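Local coordinates for ketosynthase (Streptomyces sp. MSC090213JE08, PDB 6KXD), which forms part of the ishigamide ketosynthase/chain length factor of a highly reducing type II polyketide synthase, in a family generally assigned 3-oxoacyl-[acyl-carrier-protein] synthase activity, at residues B[119-124]-B[328-333]; B[177-182]-B[363-368]. All coordinates share one frame; numbering follows the deposited sequence.

Interaction 1: residues B[119-124]-B[328-333]; sequences GITMGS and TGAASA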
loop_
_atom_site.group_PDB
_atom_site.type_symbol
_atom_site.label_atom_id
_atom_site.label_comp_id
_atom_site.label_asym_id
_atom_site.label_seq_id
_atom_site.Cartn_x
_atom_site.Cartn_y
_atom_site.Cartn_z
ATOM N N GLY B 119 -6.348 -0.077 -5.001
ATOM C CA GLY B 119 -6.638 0.513 -3.679
ATOM C C GLY B 119 -7.574 -0.373 -2.851
ATOM O O GLY B 119 -8.533 -1.023 -3.335
ATOM N N ILE B 120 -7.315 -0.386 -1.542
ATOM C CA ILE B 120 -8.065 -1.193 -0.592
ATOM C C ILE B 120 -8.273 -0.333 0.654
ATOM O O ILE B 120 -7.720 0.749 0.724
ATOM C CB ILE B 120 -7.308 -2.476 -0.217
ATOM C CG1 ILE B 120 -5.946 -2.168 0.405
ATOM C CG2 ILE B 120 -7.205 -3.386 -1.428
ATOM C CD1 ILE B 120 -5.207 -3.370 1.020
ATOM N N THR B 121 -9.070 -0.864 1.583
ATOM C CA THR B 121 -9.225 -0.310 2.934
ATOM C C THR B 121 -8.278 -1.081 3.850
ATOM O O THR B 121 -7.276 -0.569 4.387
ATOM C CB THR B 121 -10.680 -0.375 3.394
ATOM O OG1 THR B 121 -11.542 0.329 2.511
ATOM C CG2 THR B 121 -10.864 0.197 4.780
ATOM N N MET B 122 -8.545 -2.379 3.969
ATOM C CA MET B 122 -7.723 -3.188 4.813
ATOM C C MET B 122 -7.806 -4.628 4.351
ATOM O O MET B 122 -7.704 -5.551 5.139
ATOM C CB MET B 122 -8.218 -3.066 6.260
ATOM C CG MET B 122 -7.234 -3.533 7.287
ATOM S SD MET B 122 -5.586 -2.958 7.011
ATOM C CE MET B 122 -4.696 -3.809 8.315
ATOM N N GLY B 123 -7.874 -4.819 3.034
ATOM C CA GLY B 123 -7.866 -6.174 2.482
ATOM C C GLY B 123 -9.110 -6.980 2.860
ATOM O O GLY B 123 -10.229 -6.469 3.038
ATOM N N SER B 124 -8.936 -8.310 2.921
ATOM C CA SER B 124 -10.026 -9.175 3.274
ATOM C C SER B 124 -10.062 -9.246 4.796
ATOM O O SER B 124 -9.275 -9.959 5.416
ATOM C CB SER B 124 -9.902 -10.563 2.727
ATOM O OG SER B 124 -10.996 -11.337 3.197
ATOM N N THR B 328 -19.378 1.854 -0.442
ATOM C CA THR B 328 -18.596 0.783 -1.074
ATOM C C THR B 328 -17.132 0.850 -0.648
ATOM O O THR B 328 -16.275 0.131 -1.191
ATOM C CB THR B 328 -18.727 0.838 -2.599
ATOM O OG1 THR B 328 -18.258 2.114 -3.073
ATOM C CG2 THR B 328 -20.155 0.609 -3.022
ATOM N N GLY B 329 -16.806 1.658 0.362
ATOM C CA GLY B 329 -15.488 1.545 0.939
ATOM C C GLY B 329 -14.434 1.892 -0.096
ATOM O O GLY B 329 -14.544 2.909 -0.794
ATOM N N ALA B 330 -13.405 1.045 -0.214
ATOM C CA ALA B 330 -12.296 1.310 -1.105
ATOM C C ALA B 330 -12.760 1.390 -2.561
ATOM O O ALA B 330 -12.030 1.960 -3.380
ATOM C CB ALA B 330 -11.193 0.287 -0.947
ATOM N N ALA B 331 -13.866 0.724 -2.893
ATOM C CA ALA B 331 -14.319 0.721 -4.258
ATOM C C ALA B 331 -14.825 2.121 -4.631
ATOM O O ALA B 331 -14.895 2.438 -5.806
ATOM C CB ALA B 331 -15.379 -0.327 -4.495
ATOM N N SER B 332 -15.187 2.914 -3.614
ATOM C CA SER B 332 -15.883 4.169 -3.848
ATOM C C SER B 332 -15.336 4.955 -5.044
ATOM O O SER B 332 -16.117 5.233 -5.917
ATOM C CB SER B 332 -15.938 5.009 -2.600
ATOM O OG SER B 332 -16.749 6.112 -2.888
ATOM N N ALA B 333 -14.070 5.413 -5.032
ATOM C CA ALA B 333 -13.651 6.402 -6.025
ATOM C C ALA B 333 -13.632 5.766 -7.408
ATOM O O ALA B 333 -13.846 6.438 -8.375
ATOM C CB ALA B 333 -12.318 7.042 -5.706
#
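The methyl group of Ala330 presses on the backbone of the loop 119-124. Ala330 CB sits 3.4 Å from Ile120 C, and this is the tight point of the contact. The same Ala330 CB is 3.8 Å from Gly119 O and 3.5 Å from Thr121 OG1. One methyl therefore meets three successive residues, mainly through their backbone and one hydroxyl. The Thr121 hydroxyl is turned to this side because OG1 stands beside the backbone N and anti to the carbonyl carbon (chi1 -58°). Its strongest polar partner is Glu206. The OE1 atom of Glu206 is hydrogen-bonded to both Thr121 OG1 and Ala330 N, so a single carboxylate oxygen ties the two segments together from outside. Ala330 O is held by Ser204 OG. Thr121 OG1, Ala330 N and Ala330 O are thus satisfied by Glu206 and Ser204 of strand 199-206.

In this thiolase-fold chain, the loop joining strand 114-119 to helix 125-137 packs on the turn leading into helix 332-344. The sequence TGAASA probably corresponds to the Gly-Ala-Ala motif of related ketosynthases. The turn is closed by Ala331 N to Thr328 O (3.0 Å) and Ser332 N to Gly329 O (2.9 Å).

The contact thins toward Gly329, which is partly exposed. Gly329 C is 4.2 Å from Thr121 OG1, and the positive phi here (63°) by itself favours glycine. On the loop side, the Ile120 side chain points away from Ala330 and packs on Leu154 and on Thr167 of the partner chain. Thr121 and Met122 also pack on Asn144 of that chain, which places this loop at the subunit interface.

Interaction 2: residues B[177-182]-B[363-368]; sequences GRVSGL and DGAVAV. With EDO (1,2-ethanediol), chain D.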
loop_
_atom_site.group_PDB
_atom_site.type_symbol
_atom_site.label_atom_id
_atom_site.label_comp_id
_atom_site.label_asym_id
_atom_site.label_seq_id
_atom_site.Cartn_x
_atom_site.Cartn_y
_atom_site.Cartn_z
ATOM N N GLY B 177 -8.855 3.439 1.864
ATOM C CA GLY B 177 -10.285 3.376 1.934
ATOM C C GLY B 177 -10.954 4.115 0.785
ATOM O O GLY B 177 -10.651 3.895 -0.391
ATOM N N ARG B 178 -11.903 5.016 1.085
ATOM C CA ARG B 178 -12.642 5.629 0.007
ATOM C C ARG B 178 -11.769 6.431 -0.972
ATOM O O ARG B 178 -12.178 6.620 -2.116
ATOM C CB ARG B 178 -13.691 6.576 0.567
ATOM C CG ARG B 178 -14.665 5.887 1.481
ATOM C CD ARG B 178 -16.008 6.583 1.394
ATOM N NE ARG B 178 -16.809 6.100 2.489
ATOM C CZ ARG B 178 -16.670 6.507 3.752
ATOM N NH1 ARG B 178 -15.881 7.538 4.051
ATOM N NH2 ARG B 178 -17.351 5.895 4.709
ATOM N N VAL B 179 -10.599 6.910 -0.542
ATOM C CA VAL B 179 -9.772 7.716 -1.429
ATOM C C VAL B 179 -8.821 6.801 -2.204
ATOM O O VAL B 179 -8.060 7.314 -3.031
ATOM C CB VAL B 179 -8.985 8.805 -0.722
ATOM C CG1 VAL B 179 -9.945 9.774 -0.071
ATOM C CG2 VAL B 179 -7.958 8.234 0.247
ATOM N N SER B 180 -8.812 5.496 -1.885
ATOM C CA SER B 180 -7.721 4.627 -2.339
ATOM C C SER B 180 -7.703 4.544 -3.881
ATOM O O SER B 180 -6.630 4.363 -4.469
ATOM C CB SER B 180 -7.783 3.218 -1.733
ATOM O OG SER B 180 -8.951 2.578 -2.223
ATOM N N GLY B 181 -8.864 4.558 -4.522
ATOM C CA GLY B 181 -8.904 4.537 -6.020
ATOM C C GLY B 181 -8.206 5.742 -6.618
ATOM O O GLY B 181 -7.539 5.647 -7.644
ATOM N N LEU B 182 -8.313 6.896 -5.957
ATOM C CA LEU B 182 -7.643 8.090 -6.427
ATOM C C LEU B 182 -6.149 8.083 -6.095
ATOM O O LEU B 182 -5.392 8.569 -6.876
ATOM C CB LEU B 182 -8.350 9.341 -5.886
ATOM C CG LEU B 182 -9.813 9.437 -6.291
ATOM C CD1 LEU B 182 -10.482 10.724 -5.775
ATOM C CD2 LEU B 182 -9.928 9.406 -7.801
ATOM N N ASP B 363 -10.178 8.060 7.825
ATOM C CA ASP B 363 -8.843 8.186 8.383
ATOM C C ASP B 363 -8.238 9.563 8.048
ATOM O O ASP B 363 -7.080 9.765 8.350
ATOM C CB ASP B 363 -8.000 6.980 7.960
ATOM C CG ASP B 363 -8.561 5.644 8.478
ATOM O OD1 ASP B 363 -9.252 5.641 9.519
ATOM O OD2 ASP B 363 -8.315 4.610 7.832
ATOM N N GLY B 364 -9.032 10.494 7.471
ATOM C CA GLY B 364 -8.686 11.947 7.376
ATOM C C GLY B 364 -8.353 12.423 5.950
ATOM O O GLY B 364 -8.306 13.636 5.656
ATOM N N ALA B 365 -8.161 11.474 5.035
ATOM C CA ALA B 365 -7.742 11.779 3.676
ATOM C C ALA B 365 -8.897 12.360 2.857
ATOM O O ALA B 365 -10.054 11.975 3.005
ATOM C CB ALA B 365 -7.199 10.548 3.028
ATOM N N VAL B 366 -8.555 13.302 1.975
ATOM C CA VAL B 366 -9.422 13.813 0.987
ATOM C C VAL B 366 -8.707 13.727 -0.369
ATOM O O VAL B 366 -7.500 13.904 -0.474
ATOM C CB VAL B 366 -9.820 15.262 1.337
ATOM C CG1 VAL B 366 -10.638 15.881 0.224
ATOM C CG2 VAL B 366 -10.576 15.298 2.677
ATOM N N ALA B 367 -9.449 13.354 -1.399
ATOM C CA ALA B 367 -8.862 13.340 -2.745
ATOM C C ALA B 367 -9.915 13.769 -3.771
ATOM O O ALA B 367 -11.134 13.504 -3.646
ATOM C CB ALA B 367 -8.293 11.983 -3.031
ATOM N N VAL B 368 -9.409 14.427 -4.828
ATOM C CA VAL B 368 -10.205 14.900 -5.869
ATOM C C VAL B 368 -9.500 14.594 -7.179
ATOM O O VAL B 368 -8.306 14.783 -7.259
ATOM C CB VAL B 368 -10.468 16.408 -5.733
ATOM C CG1 VAL B 368 -11.179 16.942 -6.964
ATOM C CG2 VAL B 368 -11.253 16.733 -4.480
HETATM C C1 EDO D . -15.499 10.354 7.824
HETATM O O1 EDO D . -15.993 9.535 6.732
HETATM C C2 EDO D . -16.080 10.135 9.227
HETATM O O2 EDO D . -16.357 11.455 9.686
#
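Val179 carries CG1 anti to its carbonyl carbon (chi1 -62°), which leaves CG2 between the backbone N and the carbonyl carbon. The two methyls spread over the strand that begins at Ala365. Val179 CG2 meets Ala365 CB at 3.7 Å, and Val179 CG1 lies 3.9 Å from Ala367 N. Leu182, one turn on, extends CD1 anti to its CA (chi2 -178°). This puts Leu182 CD1 3.7 Å from Ala367 CB and 3.6 Å from Ala367 O. Ala367 CB therefore touches both Val179 and Leu182, while Val366 and Val368 point to the other side of the strand, toward helix 265-280. The short 3-10 turn and the helix 180-193 that follows pack on strand 365-373.

Ser180 faces away from the strand. Ser180 OG gives a hydrogen bond of 2.8 Å to Gly177 O, in the carbonyl plane, and Ser180 N binds the same oxygen, so two bonds grip it. The sequence GRVSG suggests that Arg178 takes the place of the catalytic cysteine of active ketosynthases, consistent with a chain length factor. Its guanidinium forms a salt bridge with Asp327. Arg178 NH1 is hydrogen-bonded to Val360 O and, weakly at 3.3 Å, to O1 of an ethanediol, probably from the crystallisation liquor. No hydrogen bond crosses, so the join depends on the shape fit of Val179 and Leu182 against the alanine methyls, not on directed bonds.

Interactions 1 and 2 are both buried, and their segments alternate along the chain. They meet directly: Ile120 O is 3.1 Å from Gly177 N, probably a hydrogen bond, and Ser180 also packs against Gly119 and Ala330. Helix 332-344 is common ground: segment 328-333 leads into it, and its Ala333 and Ile337 touch Leu182 of interaction 2. The chemistry differs. Interaction 1 sets one methyl against backbone and hydroxyl. Interaction 2 is a larger apolar contact, of a 3-10 turn and the following helix on a strand. Asn144 of the partner chain also packs on Asp363, so both contacts adjoin the subunit interface.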